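Local structure of sensory box/response regulator (5YRP) at residues Leu91-Met104 against Thr130-Val142. The protein is an EAL-domain protein of the sensory box/response regulator kind, with a barrel-type fold that holds a bound magnesium ion. Residues are numbered along the deposited sequence; the frame is centred on the assembly and turned at random.
Sequences LVTDGFVESVAGIM and TRTTLTGLHNVGV
Val97 enters helix 130-140 as a knob into a hole, seated among Thr133, Gly136, Leu137 and Val140. Its two methyls divide the work: with chi1 at 176°, CG1 lies anti to the backbone N and presses on the backbone, 3.6 Å from Gly136 C, whereas CG2 turns to the methyl of Thr133, 3.5 Å from CG2 of that residue. Because Gly136 has no side chain, the valine can settle against the main chain, consistent with a helix-axis separation of 9.4 Å at a crossing of -20°.

One turn on, Ala101 CB meets Val140 CG1 at 3.5 Å. On the inner side, the Phe96 ring is sandwiched by its own segment, Leu91 CA over one face and Val100 CG2 toward the rim of the other, while Leu137 CD1 meets the ring at its edge, near the plane, 4.3 Å from Phe96 CE2. Leu91 CG lies across the Thr133 methyl. In the Schellman motif that ends helix 130-140, with Gly141 at C-prime, Val142 N bonds to Leu137 O; Val142 CG2 lies 3.9 Å from both Val100 CG1 and Met104 SE, the selenomethionine chain bending at chi3 (73°).

Beneath this layer, Leu91, Met104, Leu137 and Val142 also touch strand 114-119, which links the two near-parallel helices in sequence, as in the successive beta-alpha units of a TIM-like EAL barrel. Aliphatic carbons, with one ring edge and one selenium, make the side-chain contacts, implying cohesion by apolar packing and shape fit rather than directed polar bonds.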
loop_
_atom_site.group_PDB
_atom_site.type_symbol
_atom_site.label_atom_id
_atom_site.label_comp_id
_atom_site.label_asym_id
_atom_site.label_seq_id
_atom_site.Cartn_x
_atom_site.Cartn_y
_atom_site.Cartn_z
ATOM N N LEU A 91 -14.615 -11.986 -11.927
ATOM C CA LEU A 91 -15.378 -11.237 -10.947
ATOM C C LEU A 91 -15.965 -10.060 -11.711
ATOM O O LEU A 91 -15.612 -9.839 -12.868
ATOM C CB LEU A 91 -14.466 -10.775 -9.802
ATOM C CG LEU A 91 -15.107 -10.400 -8.456
ATOM C CD1 LEU A 91 -14.295 -10.936 -7.288
ATOM C CD2 LEU A 91 -15.278 -8.898 -8.293
ATOM N N VAL A 92 -16.874 -9.329 -11.076
ATOM C CA VAL A 92 -17.591 -8.197 -11.702
ATOM C C VAL A 92 -18.208 -8.587 -13.052
ATOM O O VAL A 92 -18.120 -7.854 -14.039
ATOM C CB VAL A 92 -16.748 -6.893 -11.826
ATOM C CG1 VAL A 92 -16.441 -6.319 -10.455
ATOM C CG2 VAL A 92 -15.462 -7.095 -12.613
ATOM N N THR A 93 -18.820 -9.766 -13.074
ATOM C CA THR A 93 -19.633 -10.210 -14.197
ATOM C C THR A 93 -20.962 -10.648 -13.614
ATOM O O THR A 93 -20.996 -11.367 -12.613
ATOM C CB THR A 93 -18.979 -11.378 -14.955
ATOM O OG1 THR A 93 -17.651 -11.007 -15.343
ATOM C CG2 THR A 93 -19.785 -11.747 -16.201
ATOM N N ASP A 94 -22.053 -10.202 -14.229
ATOM C CA ASP A 94 -23.389 -10.543 -13.752
ATOM C C ASP A 94 -23.560 -12.056 -13.805
ATOM O O ASP A 94 -23.408 -12.669 -14.861
ATOM C CB ASP A 94 -24.473 -9.847 -14.586
ATOM C CG ASP A 94 -25.880 -10.097 -14.049
ATOM O OD1 ASP A 94 -26.042 -10.271 -12.822
ATOM O OD2 ASP A 94 -26.828 -10.118 -14.859
ATOM N N GLY A 95 -23.839 -12.647 -12.647
ATOM C CA GLY A 95 -24.018 -14.092 -12.525
ATOM C C GLY A 95 -22.810 -14.818 -11.956
ATOM O O GLY A 95 -22.873 -16.024 -11.725
ATOM N N PHE A 96 -21.713 -14.094 -11.731
ATOM C CA PHE A 96 -20.494 -14.682 -11.167
ATOM C C PHE A 96 -20.735 -15.251 -9.772
ATOM O O PHE A 96 -20.423 -16.408 -9.507
ATOM C CB PHE A 96 -19.359 -13.655 -11.111
ATOM C CG PHE A 96 -18.151 -14.128 -10.344
ATOM C CD1 PHE A 96 -17.170 -14.892 -10.966
ATOM C CD2 PHE A 96 -18.002 -13.821 -8.997
ATOM C CE1 PHE A 96 -16.063 -15.335 -10.258
ATOM C CE2 PHE A 96 -16.898 -14.263 -8.286
ATOM C CZ PHE A 96 -15.928 -15.020 -8.916
ATOM N N VAL A 97 -21.295 -14.432 -8.888
ATOM C CA VAL A 97 -21.549 -14.847 -7.502
ATOM C C VAL A 97 -22.477 -16.063 -7.461
ATOM O O VAL A 97 -22.238 -17.017 -6.719
ATOM C CB VAL A 97 -22.160 -13.701 -6.661
ATOM C CG1 VAL A 97 -22.509 -14.180 -5.255
ATOM C CG2 VAL A 97 -21.202 -12.522 -6.582
ATOM N N GLU A 98 -23.534 -16.011 -8.263
ATOM C CA GLU A 98 -24.484 -17.117 -8.390
ATOM C C GLU A 98 -23.844 -18.352 -9.037
ATOM O O GLU A 98 -24.187 -19.483 -8.690
ATOM C CB GLU A 98 -25.700 -16.671 -9.208
ATOM C CG GLU A 98 -26.499 -15.539 -8.572
ATOM C CD GLU A 98 -27.672 -15.077 -9.424
ATOM O OE1 GLU A 98 -27.787 -15.517 -10.589
ATOM O OE2 GLU A 98 -28.483 -14.265 -8.930
ATOM N N SER A 99 -22.924 -18.124 -9.974
ATOM C CA SER A 99 -22.203 -19.206 -10.660
ATOM C C SER A 99 -21.332 -20.014 -9.703
ATOM O O SER A 99 -21.316 -21.243 -9.762
ATOM C CB SER A 99 -21.332 -18.649 -11.795
ATOM O OG SER A 99 -20.451 -19.639 -12.305
ATOM N N VAL A 100 -20.613 -19.316 -8.827
ATOM C CA VAL A 100 -19.754 -19.958 -7.831
ATOM C C VAL A 100 -20.591 -20.872 -6.936
ATOM O O VAL A 100 -20.207 -22.014 -6.680
ATOM C CB VAL A 100 -19.003 -18.922 -6.958
ATOM C CG1 VAL A 100 -18.217 -19.605 -5.844
ATOM C CG2 VAL A 100 -18.057 -18.084 -7.809
ATOM N N ALA A 101 -21.731 -20.362 -6.472
ATOM C CA ALA A 101 -22.680 -21.155 -5.689
ATOM C C ALA A 101 -23.099 -22.396 -6.463
ATOM O O ALA A 101 -23.179 -23.490 -5.908
ATOM C CB ALA A 101 -23.897 -20.320 -5.336
ATOM N N GLY A 102 -23.357 -22.206 -7.754
ATOM C CA GLY A 102 -23.705 -23.302 -8.660
ATOM C C GLY A 102 -22.625 -24.358 -8.814
ATOM O O GLY A 102 -22.930 -25.534 -9.009
ATOM N N ILE A 103 -21.365 -23.935 -8.744
ATOM C CA ILE A 103 -20.235 -24.864 -8.772
ATOM C C ILE A 103 -20.221 -25.714 -7.498
ATOM O O ILE A 103 -20.064 -26.930 -7.561
ATOM C CB ILE A 103 -18.875 -24.135 -8.915
ATOM C CG1 ILE A 103 -18.817 -23.283 -10.194
ATOM C CG2 ILE A 103 -17.718 -25.127 -8.902
ATOM C CD1 ILE A 103 -19.035 -24.034 -11.492
HETATM N N MSE A 104 -20.402 -25.070 -6.349
HETATM C CA MSE A 104 -20.283 -25.749 -5.056
HETATM C C MSE A 104 -21.464 -26.620 -4.740
HETATM O O MSE A 104 -21.324 -27.646 -4.067
HETATM C CB MSE A 104 -20.120 -24.701 -3.971
HETATM C CG MSE A 104 -18.777 -24.006 -4.136
HETATM SE SE MSE A 104 -18.483 -22.801 -2.611
HETATM C CE MSE A 104 -18.109 -24.172 -1.249
ATOM N N THR A 130 -17.882 -4.123 -5.947
ATOM C CA THR A 130 -17.099 -5.227 -5.422
ATOM C C THR A 130 -17.595 -5.608 -4.030
ATOM O O THR A 130 -17.689 -6.788 -3.695
ATOM C CB THR A 130 -15.613 -4.840 -5.332
ATOM O OG1 THR A 130 -15.164 -4.363 -6.605
ATOM C CG2 THR A 130 -14.768 -6.029 -4.921
ATOM N N ARG A 131 -17.917 -4.596 -3.230
ATOM C CA ARG A 131 -18.447 -4.796 -1.882
ATOM C C ARG A 131 -19.671 -5.705 -1.881
ATOM O O ARG A 131 -19.782 -6.614 -1.059
ATOM C CB ARG A 131 -18.810 -3.449 -1.260
ATOM C CG ARG A 131 -17.612 -2.547 -1.033
ATOM C CD ARG A 131 -18.017 -1.254 -0.363
ATOM N NE ARG A 131 -16.886 -0.346 -0.232
ATOM C CZ ARG A 131 -16.971 0.889 0.252
ATOM N NH1 ARG A 131 -18.140 1.371 0.656
ATOM N NH2 ARG A 131 -15.883 1.645 0.330
ATOM N N THR A 132 -20.582 -5.447 -2.814
ATOM C CA THR A 132 -21.802 -6.248 -2.966
ATOM C C THR A 132 -21.479 -7.678 -3.408
ATOM O O THR A 132 -22.127 -8.631 -2.974
ATOM C CB THR A 132 -22.790 -5.632 -3.986
ATOM O OG1 THR A 132 -22.260 -5.744 -5.312
ATOM C CG2 THR A 132 -23.084 -4.162 -3.671
ATOM N N THR A 133 -20.482 -7.819 -4.277
ATOM C CA THR A 133 -20.021 -9.133 -4.728
ATOM C C THR A 133 -19.527 -9.966 -3.545
ATOM O O THR A 133 -19.921 -11.123 -3.387
ATOM C CB THR A 133 -18.891 -9.002 -5.771
ATOM O OG1 THR A 133 -19.348 -8.213 -6.878
ATOM C CG2 THR A 133 -18.438 -10.374 -6.271
ATOM N N LEU A 134 -18.665 -9.371 -2.726
ATOM C CA LEU A 134 -18.189 -10.022 -1.504
ATOM C C LEU A 134 -19.367 -10.389 -0.617
ATOM O O LEU A 134 -19.471 -11.523 -0.153
ATOM C CB LEU A 134 -17.246 -9.109 -0.717
ATOM C CG LEU A 134 -15.979 -8.590 -1.402
ATOM C CD1 LEU A 134 -15.121 -7.844 -0.391
ATOM C CD2 LEU A 134 -15.182 -9.713 -2.042
ATOM N N THR A 135 -20.249 -9.419 -0.397
ATOM C CA THR A 135 -21.447 -9.616 0.420
ATOM C C THR A 135 -22.268 -10.801 -0.087
ATOM O O THR A 135 -22.763 -11.608 0.703
ATOM C CB THR A 135 -22.323 -8.347 0.439
ATOM O OG1 THR A 135 -21.518 -7.216 0.795
ATOM C CG2 THR A 135 -23.476 -8.486 1.443
ATOM N N GLY A 136 -22.402 -10.902 -1.405
ATOM C CA GLY A 136 -23.076 -12.037 -2.028
ATOM C C GLY A 136 -22.337 -13.345 -1.798
ATOM O O GLY A 136 -22.949 -14.371 -1.485
ATOM N N LEU A 137 -21.014 -13.299 -1.946
ATOM C CA LEU A 137 -20.162 -14.480 -1.790
ATOM C C LEU A 137 -20.135 -15.030 -0.368
ATOM O O LEU A 137 -20.087 -16.244 -0.175
ATOM C CB LEU A 137 -18.734 -14.170 -2.239
ATOM C CG LEU A 137 -18.498 -14.194 -3.749
ATOM C CD1 LEU A 137 -17.152 -13.572 -4.088
ATOM C CD2 LEU A 137 -18.590 -15.611 -4.300
ATOM N N HIS A 138 -20.150 -14.140 0.620
ATOM C CA HIS A 138 -20.210 -14.550 2.024
ATOM C C HIS A 138 -21.519 -15.273 2.351
ATOM O O HIS A 138 -21.535 -16.187 3.176
ATOM C CB HIS A 138 -20.020 -13.348 2.954
ATOM C CG HIS A 138 -18.589 -12.953 3.134
ATOM N ND1 HIS A 138 -17.931 -12.127 2.251
ATOM C CD2 HIS A 138 -17.686 -13.281 4.088
ATOM C CE1 HIS A 138 -16.685 -11.958 2.654
ATOM N NE2 HIS A 138 -16.511 -12.645 3.767
ATOM N N ASN A 139 -22.604 -14.869 1.691
ATOM C CA ASN A 139 -23.911 -15.515 1.863
ATOM C C ASN A 139 -23.979 -16.914 1.254
ATOM O O ASN A 139 -24.720 -17.770 1.734
ATOM C CB ASN A 139 -25.016 -14.642 1.272
ATOM C CG ASN A 139 -25.134 -13.304 1.972
ATOM O OD1 ASN A 139 -24.278 -12.932 2.781
ATOM N ND2 ASN A 139 -26.197 -12.569 1.665
ATOM N N VAL A 140 -23.213 -17.130 0.190
ATOM C CA VAL A 140 -23.038 -18.465 -0.399
ATOM C C VAL A 140 -22.169 -19.358 0.499
ATOM O O VAL A 140 -22.328 -20.580 0.520
ATOM C CB VAL A 140 -22.408 -18.368 -1.807
ATOM C CG1 VAL A 140 -22.102 -19.748 -2.380
ATOM C CG2 VAL A 140 -23.334 -17.612 -2.747
ATOM N N GLY A 141 -21.266 -18.739 1.250
ATOM C CA GLY A 141 -20.307 -19.456 2.095
ATOM C C GLY A 141 -18.949 -19.545 1.420
ATOM O O GLY A 141 -18.290 -20.583 1.463
ATOM N N VAL A 142 -18.542 -18.442 0.797
ATOM C CA VAL A 142 -17.284 -18.354 0.068
ATOM C C VAL A 142 -16.427 -17.267 0.703
ATOM O O VAL A 142 -16.836 -16.110 0.783
ATOM C CB VAL A 142 -17.516 -18.005 -1.415
ATOM C CG1 VAL A 142 -16.206 -18.024 -2.189
ATOM C CG2 VAL A 142 -18.505 -18.973 -2.043
#